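PDB 2QNU: type VI secretion system-associated protein TagF from Pseudomonas aeruginosa PAO1, which is associated with the type VI secretion system and probably serves it as an accessory or regulatory factor, although its molecular activity remains uncertain. Local coordinates for residues B[22-27]-B[68-73]; B[55-60]-B[117-122]; B[89-94]-B[134-139]. All coordinates share one frame; numbering follows the deposited sequence.

Contact 1: residues B[22-27]-B[68-73]; sequences PNTFVE and GGEAVT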
loop_
_atom_site.group_PDB
_atom_site.type_symbol
_atom_site.label_atom_id
_atom_site.label_comp_id
_atom_site.label_asym_id
_atom_site.label_seq_id
_atom_site.Cartn_x
_atom_site.Cartn_y
_atom_site.Cartn_z
ATOM N N PRO B 22 27.163 -7.051 -5.205
ATOM C CA PRO B 22 27.575 -8.394 -4.733
ATOM C C PRO B 22 26.855 -9.531 -5.507
ATOM O O PRO B 22 25.849 -9.291 -6.165
ATOM C CB PRO B 22 27.171 -8.370 -3.268
ATOM C CG PRO B 22 25.970 -7.402 -3.215
ATOM C CD PRO B 22 26.128 -6.424 -4.358
ATOM N N ASN B 23 27.376 -10.747 -5.455
ATOM C CA ASN B 23 26.748 -11.861 -6.168
ATOM C C ASN B 23 25.389 -12.259 -5.604
ATOM O O ASN B 23 24.560 -12.862 -6.298
ATOM C CB ASN B 23 27.680 -13.036 -6.176
ATOM C CG ASN B 23 27.166 -14.192 -7.031
ATOM O OD1 ASN B 23 27.038 -14.074 -8.257
ATOM N ND2 ASN B 23 26.911 -15.343 -6.382
ATOM N N THR B 24 25.160 -11.910 -4.340
ATOM C CA THR B 24 23.879 -12.143 -3.688
ATOM C C THR B 24 22.821 -11.516 -4.521
ATOM O O THR B 24 21.711 -12.029 -4.669
ATOM C CB THR B 24 23.792 -11.493 -2.233
ATOM O OG1 THR B 24 23.851 -10.050 -2.316
ATOM C CG2 THR B 24 24.880 -12.026 -1.338
ATOM N N PHE B 25 23.157 -10.364 -5.077
ATOM C CA PHE B 25 22.234 -9.730 -6.006
ATOM C C PHE B 25 22.330 -10.252 -7.444
ATOM O O PHE B 25 21.318 -10.528 -8.083
ATOM C CB PHE B 25 22.445 -8.237 -6.006
ATOM C CG PHE B 25 21.724 -7.584 -7.128
ATOM C CD1 PHE B 25 20.348 -7.465 -7.084
ATOM C CD2 PHE B 25 22.399 -7.184 -8.263
ATOM C CE1 PHE B 25 19.654 -6.894 -8.128
ATOM C CE2 PHE B 25 21.705 -6.639 -9.318
ATOM C CZ PHE B 25 20.333 -6.491 -9.246
ATOM N N VAL B 26 23.558 -10.305 -7.966
ATOM C CA VAL B 26 23.797 -10.583 -9.371
ATOM C C VAL B 26 23.318 -11.981 -9.794
ATOM O O VAL B 26 22.562 -12.097 -10.763
ATOM C CB VAL B 26 25.292 -10.362 -9.733
ATOM C CG1 VAL B 26 25.599 -10.836 -11.191
ATOM C CG2 VAL B 26 25.700 -8.890 -9.532
ATOM N N GLU B 27 23.720 -13.030 -9.070
ATOM C CA GLU B 27 23.276 -14.391 -9.388
ATOM C C GLU B 27 21.759 -14.459 -9.657
ATOM O O GLU B 27 21.349 -14.866 -10.769
ATOM C CB GLU B 27 23.671 -15.416 -8.282
ATOM C CG GLU B 27 24.834 -16.365 -8.663
ATOM C CD GLU B 27 25.050 -17.542 -7.649
ATOM O OE1 GLU B 27 24.201 -17.720 -6.734
ATOM O OE2 GLU B 27 26.068 -18.293 -7.768
ATOM N N GLY B 68 18.437 -11.189 -3.345
ATOM C CA GLY B 68 19.085 -11.441 -2.055
ATOM C C GLY B 68 18.316 -10.736 -0.964
ATOM O O GLY B 68 17.190 -10.316 -1.161
ATOM N N GLY B 69 18.945 -10.564 0.187
ATOM C CA GLY B 69 18.248 -10.111 1.383
ATOM C C GLY B 69 18.177 -8.612 1.555
ATOM O O GLY B 69 17.530 -8.100 2.486
ATOM N N GLU B 70 18.870 -7.888 0.695
ATOM C CA GLU B 70 18.684 -6.447 0.652
ATOM C C GLU B 70 17.534 -6.089 -0.296
ATOM O O GLU B 70 17.169 -6.858 -1.233
ATOM C CB GLU B 70 19.958 -5.738 0.198
ATOM C CG GLU B 70 20.994 -5.479 1.279
ATOM C CD GLU B 70 21.904 -6.675 1.523
ATOM O OE1 GLU B 70 22.371 -7.259 0.514
ATOM O OE2 GLU B 70 22.168 -7.026 2.726
ATOM N N ALA B 71 16.967 -4.914 -0.050
ATOM C CA ALA B 71 16.103 -4.321 -1.016
ATOM C C ALA B 71 16.975 -3.765 -2.175
ATOM O O ALA B 71 18.207 -3.509 -2.029
ATOM C CB ALA B 71 15.268 -3.244 -0.400
ATOM N N VAL B 72 16.322 -3.559 -3.310
ATOM C CA VAL B 72 17.022 -3.051 -4.455
ATOM C C VAL B 72 16.143 -2.076 -5.231
ATOM O O VAL B 72 14.904 -2.261 -5.409
ATOM C CB VAL B 72 17.735 -4.215 -5.248
ATOM C CG1 VAL B 72 16.835 -5.363 -5.484
ATOM C CG2 VAL B 72 18.424 -3.748 -6.564
ATOM N N THR B 73 16.800 -0.994 -5.633
ATOM C CA THR B 73 16.180 0.006 -6.490
ATOM C C THR B 73 17.131 0.370 -7.639
ATOM O O THR B 73 18.336 0.185 -7.537
ATOM C CB THR B 73 15.786 1.241 -5.715
ATOM O OG1 THR B 73 14.965 2.072 -6.528
ATOM C CG2 THR B 73 16.994 2.020 -5.243
#
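Phe25 and Val72 form the tight part of this contact. Ring atom CE1 of Phe25 lies 3.7 Å from Val72 CG2 and 4.2 Å from Val72 CG1, so one ring corner meets both methyls, and the two side chains cross at about a right angle. Phe25 leaves the first turn of helix 23-44 with CG anti to its backbone N (chi1 168°), which swings the ring across to the start of strand 71-77. Both residues are buried, and the ring of Trp29, one turn further along the helix, stacks on Phe25.

The backbones also come close, at Thr24 and Gly68. With no side chain at Gly68, its CA comes within 5.1 Å of Thr24 CA. Gly68 N and Thr24 O are 3.6 Å apart and do not make a hydrogen bond. The loose, solvent side lies at exposed Thr24, whose OG1 stands 4.2 Å from Glu70 OE1, again without bonding, so this edge rests on proximity alone. Leu94, on the adjacent strand, is touched by Phe25, Glu70 and Pro22. The geometry is that of a helix N-terminus laid on one face of an antiparallel sheet, at the strand ends, in an alpha+beta fold.

Contact 2: residues B[55-60]-B[117-122]; sequences SPLWRF and SLLLST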
loop_
_atom_site.group_PDB
_atom_site.type_symbol
_atom_site.label_atom_id
_atom_site.label_comp_id
_atom_site.label_asym_id
_atom_site.label_seq_id
_atom_site.Cartn_x
_atom_site.Cartn_y
_atom_site.Cartn_z
ATOM N N SER B 55 11.688 -0.845 -26.365
ATOM C CA SER B 55 10.974 -0.966 -25.133
ATOM C C SER B 55 11.513 0.080 -24.130
ATOM O O SER B 55 12.644 0.574 -24.276
ATOM C CB SER B 55 11.130 -2.375 -24.559
ATOM O OG SER B 55 12.492 -2.683 -24.359
ATOM N N PRO B 56 10.703 0.424 -23.112
ATOM C CA PRO B 56 11.098 1.409 -22.102
ATOM C C PRO B 56 12.264 1.071 -21.215
ATOM O O PRO B 56 12.729 -0.085 -21.066
ATOM C CB PRO B 56 9.871 1.514 -21.201
ATOM C CG PRO B 56 8.756 1.080 -22.083
ATOM C CD PRO B 56 9.340 -0.057 -22.869
ATOM N N LEU B 57 12.752 2.148 -20.610
ATOM C CA LEU B 57 13.616 2.014 -19.468
ATOM C C LEU B 57 12.646 1.926 -18.286
ATOM O O LEU B 57 11.679 2.748 -18.209
ATOM C CB LEU B 57 14.536 3.233 -19.344
ATOM C CG LEU B 57 15.779 3.171 -20.260
ATOM C CD1 LEU B 57 15.409 3.372 -21.749
ATOM C CD2 LEU B 57 16.780 4.181 -19.803
ATOM N N TRP B 58 12.845 0.877 -17.451
ATOM C CA TRP B 58 12.039 0.657 -16.283
ATOM C C TRP B 58 12.822 0.954 -15.010
ATOM O O TRP B 58 13.835 0.392 -14.717
ATOM C CB TRP B 58 11.505 -0.758 -16.285
ATOM C CG TRP B 58 10.576 -0.999 -17.402
ATOM C CD1 TRP B 58 10.839 -1.681 -18.538
ATOM C CD2 TRP B 58 9.221 -0.603 -17.472
ATOM N NE1 TRP B 58 9.724 -1.709 -19.352
ATOM C CE2 TRP B 58 8.706 -1.078 -18.706
ATOM C CE3 TRP B 58 8.357 0.042 -16.586
ATOM C CZ2 TRP B 58 7.396 -0.868 -19.095
ATOM C CZ3 TRP B 58 7.077 0.292 -16.989
ATOM C CH2 TRP B 58 6.608 -0.156 -18.241
ATOM N N ARG B 59 12.301 1.888 -14.274
ATOM C CA ARG B 59 12.730 2.163 -12.910
ATOM C C ARG B 59 12.042 1.092 -12.024
ATOM O O ARG B 59 10.957 0.679 -12.332
ATOM C CB ARG B 59 12.201 3.513 -12.512
ATOM C CG ARG B 59 12.622 4.620 -13.432
ATOM C CD ARG B 59 11.841 5.878 -13.237
ATOM N NE ARG B 59 12.198 6.878 -14.263
ATOM C CZ ARG B 59 11.709 8.117 -14.309
ATOM N NH1 ARG B 59 10.917 8.561 -13.347
ATOM N NH2 ARG B 59 12.066 8.941 -15.270
ATOM N N PHE B 60 12.718 0.632 -10.985
ATOM C CA PHE B 60 12.160 -0.355 -10.129
ATOM C C PHE B 60 12.552 -0.205 -8.656
ATOM O O PHE B 60 13.588 0.337 -8.314
ATOM C CB PHE B 60 12.554 -1.750 -10.620
ATOM C CG PHE B 60 14.041 -2.006 -10.615
ATOM C CD1 PHE B 60 14.696 -2.440 -9.462
ATOM C CD2 PHE B 60 14.781 -1.861 -11.780
ATOM C CE1 PHE B 60 16.056 -2.688 -9.477
ATOM C CE2 PHE B 60 16.129 -2.081 -11.808
ATOM C CZ PHE B 60 16.787 -2.489 -10.688
ATOM N N SER B 117 19.827 8.916 -17.436
ATOM C CA SER B 117 20.789 9.645 -18.312
ATOM C C SER B 117 22.100 8.881 -18.418
ATOM O O SER B 117 22.747 8.824 -19.483
ATOM C CB SER B 117 20.956 11.077 -17.825
ATOM O OG SER B 117 22.186 11.578 -18.235
ATOM N N LEU B 118 22.508 8.197 -17.349
ATOM C CA LEU B 118 23.778 7.476 -17.440
ATOM C C LEU B 118 23.667 6.264 -18.349
ATOM O O LEU B 118 24.528 6.010 -19.136
ATOM C CB LEU B 118 24.292 7.039 -16.064
ATOM C CG LEU B 118 24.823 8.153 -15.185
ATOM C CD1 LEU B 118 25.317 7.515 -13.916
ATOM C CD2 LEU B 118 25.923 8.970 -15.869
ATOM N N LEU B 119 22.619 5.469 -18.172
ATOM C CA LEU B 119 22.371 4.332 -19.057
ATOM C C LEU B 119 22.285 4.793 -20.545
ATOM O O LEU B 119 22.766 4.096 -21.449
ATOM C CB LEU B 119 21.053 3.688 -18.681
ATOM C CG LEU B 119 20.965 2.908 -17.336
ATOM C CD1 LEU B 119 19.513 2.503 -16.985
ATOM C CD2 LEU B 119 21.781 1.698 -17.393
ATOM N N LEU B 120 21.594 5.904 -20.775
ATOM C CA LEU B 120 21.397 6.418 -22.158
ATOM C C LEU B 120 22.769 6.781 -22.768
ATOM O O LEU B 120 23.054 6.417 -23.896
ATOM C CB LEU B 120 20.406 7.587 -22.175
ATOM C CG LEU B 120 19.001 7.085 -21.885
ATOM C CD1 LEU B 120 18.121 8.193 -21.372
ATOM C CD2 LEU B 120 18.305 6.356 -23.007
ATOM N N SER B 121 23.649 7.364 -21.965
ATOM C CA SER B 121 24.979 7.726 -22.392
ATOM C C SER B 121 25.730 6.584 -23.047
ATOM O O SER B 121 26.613 6.822 -23.898
ATOM C CB SER B 121 25.796 8.329 -21.221
ATOM O OG SER B 121 26.351 7.316 -20.379
ATOM N N THR B 122 25.418 5.337 -22.675
ATOM C CA THR B 122 26.172 4.183 -23.208
ATOM C C THR B 122 25.726 3.809 -24.615
ATOM O O THR B 122 26.310 2.927 -25.228
ATOM C CB THR B 122 26.061 2.858 -22.301
ATOM O OG1 THR B 122 24.724 2.350 -22.342
ATOM C CG2 THR B 122 26.480 3.162 -20.874
#
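Leu57 meets Leu119 and Leu120 through a single methyl, and apolar packing is the whole of the direct contact. Leu57 CD2 lies 4.2 Å from Leu120 CD2 and 4.3 Å from Leu119 CD1, so it faces two consecutive helix residues. Its chi1 of -82° sets CG beside the backbone N and points the branch at helix 110-121. The separations are loose, in keeping with a CA-CA distance of 9.1 Å between Leu57 and Leu119. Burial is graded: Leu119 is enclosed, reaching Val75, Leu89 and Val91 of the sheet, whereas Leu120 lies at the exposed margin.

Hydrogen bonds operate inside the helical segment, where two hydroxyls turn back to carbonyls three residues earlier. Ser121 OG donates to Leu118 O over 2.6 Å, at a C=O...O angle of 136°. Thr122 OG1 donates to Leu119 O over 2.8 Å, at 150°. Leu119 O is gripped twice, since Thr122 N also donates to it at 3.2 Å. These bonds occupy carbonyls in the last turn, where the helix is running out.

Aromatic and charged groups settle the strand segment. Pro56 CB sits 3.6 Å above one face of the Trp58 indole, offset toward its rim; Trp58 NE1 is hydrogen-bonded to Phe210 O. Arg59 NE forms a salt bridge with Glu116 OE2, a second, polar tie to the same helix.

The pattern, one leucine at the entry to strand 58-62 under the C-terminal turns of a helix, is characteristic of helices packed on an antiparallel sheet in an alpha+beta fold.

Contact 3: residues B[89-94]-B[134-139]; sequences LTVACL and QAVAQL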
loop_
_atom_site.group_PDB
_atom_site.type_symbol
_atom_site.label_atom_id
_atom_site.label_comp_id
_atom_site.label_asym_id
_atom_site.label_seq_id
_atom_site.Cartn_x
_atom_site.Cartn_y
_atom_site.Cartn_z
ATOM N N LEU B 89 21.009 -3.730 -19.482
ATOM C CA LEU B 89 22.014 -3.090 -18.606
ATOM C C LEU B 89 21.245 -2.499 -17.442
ATOM O O LEU B 89 20.259 -1.781 -17.609
ATOM C CB LEU B 89 22.723 -1.966 -19.347
ATOM C CG LEU B 89 23.760 -1.106 -18.570
ATOM C CD1 LEU B 89 24.924 -1.950 -18.151
ATOM C CD2 LEU B 89 24.242 -0.032 -19.486
ATOM N N THR B 90 21.710 -2.787 -16.254
ATOM C CA THR B 90 21.028 -2.348 -15.071
ATOM C C THR B 90 21.986 -1.552 -14.247
ATOM O O THR B 90 23.099 -1.971 -14.090
ATOM C CB THR B 90 20.559 -3.601 -14.226
ATOM O OG1 THR B 90 19.799 -4.456 -15.057
ATOM C CG2 THR B 90 19.715 -3.190 -13.044
ATOM N N VAL B 91 21.528 -0.416 -13.741
ATOM C CA VAL B 91 22.175 0.268 -12.611
ATOM C C VAL B 91 21.277 0.055 -11.364
ATOM O O VAL B 91 20.052 0.307 -11.401
ATOM C CB VAL B 91 22.331 1.747 -12.916
ATOM C CG1 VAL B 91 22.828 2.545 -11.682
ATOM C CG2 VAL B 91 23.259 1.919 -14.138
ATOM N N ALA B 92 21.895 -0.429 -10.286
ATOM C CA ALA B 92 21.170 -0.848 -9.064
ATOM C C ALA B 92 21.851 -0.352 -7.797
ATOM O O ALA B 92 23.071 -0.400 -7.673
ATOM C CB ALA B 92 21.081 -2.334 -9.012
ATOM N N CYS B 93 21.031 0.146 -6.878
ATOM C CA CYS B 93 21.478 0.437 -5.530
ATOM C C CYS B 93 20.834 -0.535 -4.526
ATOM O O CYS B 93 19.616 -0.620 -4.400
ATOM C CB CYS B 93 21.104 1.859 -5.194
ATOM S SG CYS B 93 21.617 2.267 -3.606
ATOM N N LEU B 94 21.668 -1.252 -3.800
ATOM C CA LEU B 94 21.210 -2.158 -2.764
ATOM C C LEU B 94 20.925 -1.414 -1.453
ATOM O O LEU B 94 21.733 -0.710 -1.005
ATOM C CB LEU B 94 22.278 -3.196 -2.527
ATOM C CG LEU B 94 21.973 -4.572 -3.103
ATOM C CD1 LEU B 94 22.401 -4.645 -4.528
ATOM C CD2 LEU B 94 22.692 -5.646 -2.235
ATOM N N GLN B 134 32.885 5.213 -13.733
ATOM C CA GLN B 134 33.209 6.340 -12.837
ATOM C C GLN B 134 31.986 7.073 -12.402
ATOM O O GLN B 134 31.795 7.301 -11.231
ATOM C CB GLN B 134 34.183 7.309 -13.513
ATOM C CG GLN B 134 35.629 6.784 -13.486
ATOM C CD GLN B 134 36.587 7.502 -14.462
ATOM O OE1 GLN B 134 36.237 8.528 -15.072
ATOM N NE2 GLN B 134 37.812 6.965 -14.602
ATOM N N ALA B 135 31.129 7.436 -13.344
ATOM C CA ALA B 135 29.874 8.110 -12.998
ATOM C C ALA B 135 28.984 7.276 -12.061
ATOM O O ALA B 135 28.461 7.806 -11.093
ATOM C CB ALA B 135 29.102 8.523 -14.267
ATOM N N VAL B 136 28.780 5.992 -12.372
ATOM C CA VAL B 136 28.003 5.119 -11.513
ATOM C C VAL B 136 28.613 5.060 -10.087
ATOM O O VAL B 136 27.882 5.128 -9.097
ATOM C CB VAL B 136 27.874 3.672 -12.102
ATOM C CG1 VAL B 136 27.224 2.737 -11.087
ATOM C CG2 VAL B 136 27.075 3.687 -13.409
ATOM N N ALA B 137 29.941 4.945 -10.010
ATOM C CA ALA B 137 30.634 4.797 -8.729
ATOM C C ALA B 137 30.566 6.073 -7.894
ATOM O O ALA B 137 30.658 5.998 -6.693
ATOM C CB ALA B 137 32.093 4.415 -8.958
ATOM N N GLN B 138 30.383 7.224 -8.548
ATOM C CA GLN B 138 30.295 8.515 -7.887
ATOM C C GLN B 138 28.859 8.859 -7.531
ATOM O O GLN B 138 28.569 9.909 -6.945
ATOM C CB GLN B 138 30.855 9.615 -8.803
ATOM C CG GLN B 138 32.397 9.591 -9.061
ATOM C CD GLN B 138 32.926 10.895 -9.755
ATOM O OE1 GLN B 138 32.164 11.863 -9.932
ATOM N NE2 GLN B 138 34.226 10.904 -10.158
ATOM N N LEU B 139 27.934 7.974 -7.868
ATOM C CA LEU B 139 26.535 8.285 -7.742
ATOM C C LEU B 139 26.091 8.068 -6.288
ATOM O O LEU B 139 26.444 7.038 -5.675
ATOM C CB LEU B 139 25.764 7.396 -8.719
ATOM C CG LEU B 139 24.445 7.748 -9.400
ATOM C CD1 LEU B 139 24.435 8.953 -10.280
ATOM C CD2 LEU B 139 24.061 6.526 -10.260
#
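A helix laid over one face of an antiparallel sheet supplies this contact, in which Val91 of strand 89-95 meets Val136 in the last turn of helix 129-137 and Leu139 in the loop just after it. The evidence is a purely apolar set of approaches shared between the two methyls of Val91. CG2 of Val91 lies 4.3 Å from Val136 CG2, and CG1 of Val91 lies 4.4 Å from Val136 CG1, so the two valines oppose each other methyl to methyl. Leu139 comes in on another side, its CD2 being 4.4 Å from Val91 CG1.

Torsion accounts for the division of labour. With chi1 at 172°, Val91 has CG1 anti to the backbone N and CG2 beside it, and the pair of methyls is spread before the helix. None of the approaches is short, and the CA atoms of Val91 and Val136 are 7.7 Å apart: this is moderate van der Waals contact, without tight interlocking. The helix is ending here. Leu139 N donates to Val136 O at 3.1 Å, while the two bonds made by Gln138 N are weak. This closing turn brings Leu139, three residues beyond Val136, onto the same valine.

The other residues of the strand divide between the faces, Ala92 pointing away from the helix. Val4 of the adjacent strand 4-7 touches Val91, Val136 and Leu139 alike. Helix 110-121 flanks the site, placing Val115 and Leu119 against Val91, and Leu118 against Ala135.

Contacts 2 and 3 lie on the same face of the sheet, where helices 110-121 and 129-137 run side by side; the 3.6 Å between Leu119 CD2 and Val91 CG2 shows that the two adjoin. Contact 1 lies on the opposite face, under helix 23-44, with Val72 reaching Ala92 and Phe60. Together the three show helices on both sides of one antiparallel sheet. Contact 3 is buried and wholly aliphatic, whereas contacts 1 and 2 shade from core to surface. Only contact 1 brings an aromatic ring and polar neighbours across its interface. Strand 71-77 joins them: Thr73 OG1 probably bonds Phe60 O, and Thr73 O probably accepts from Cys93 N.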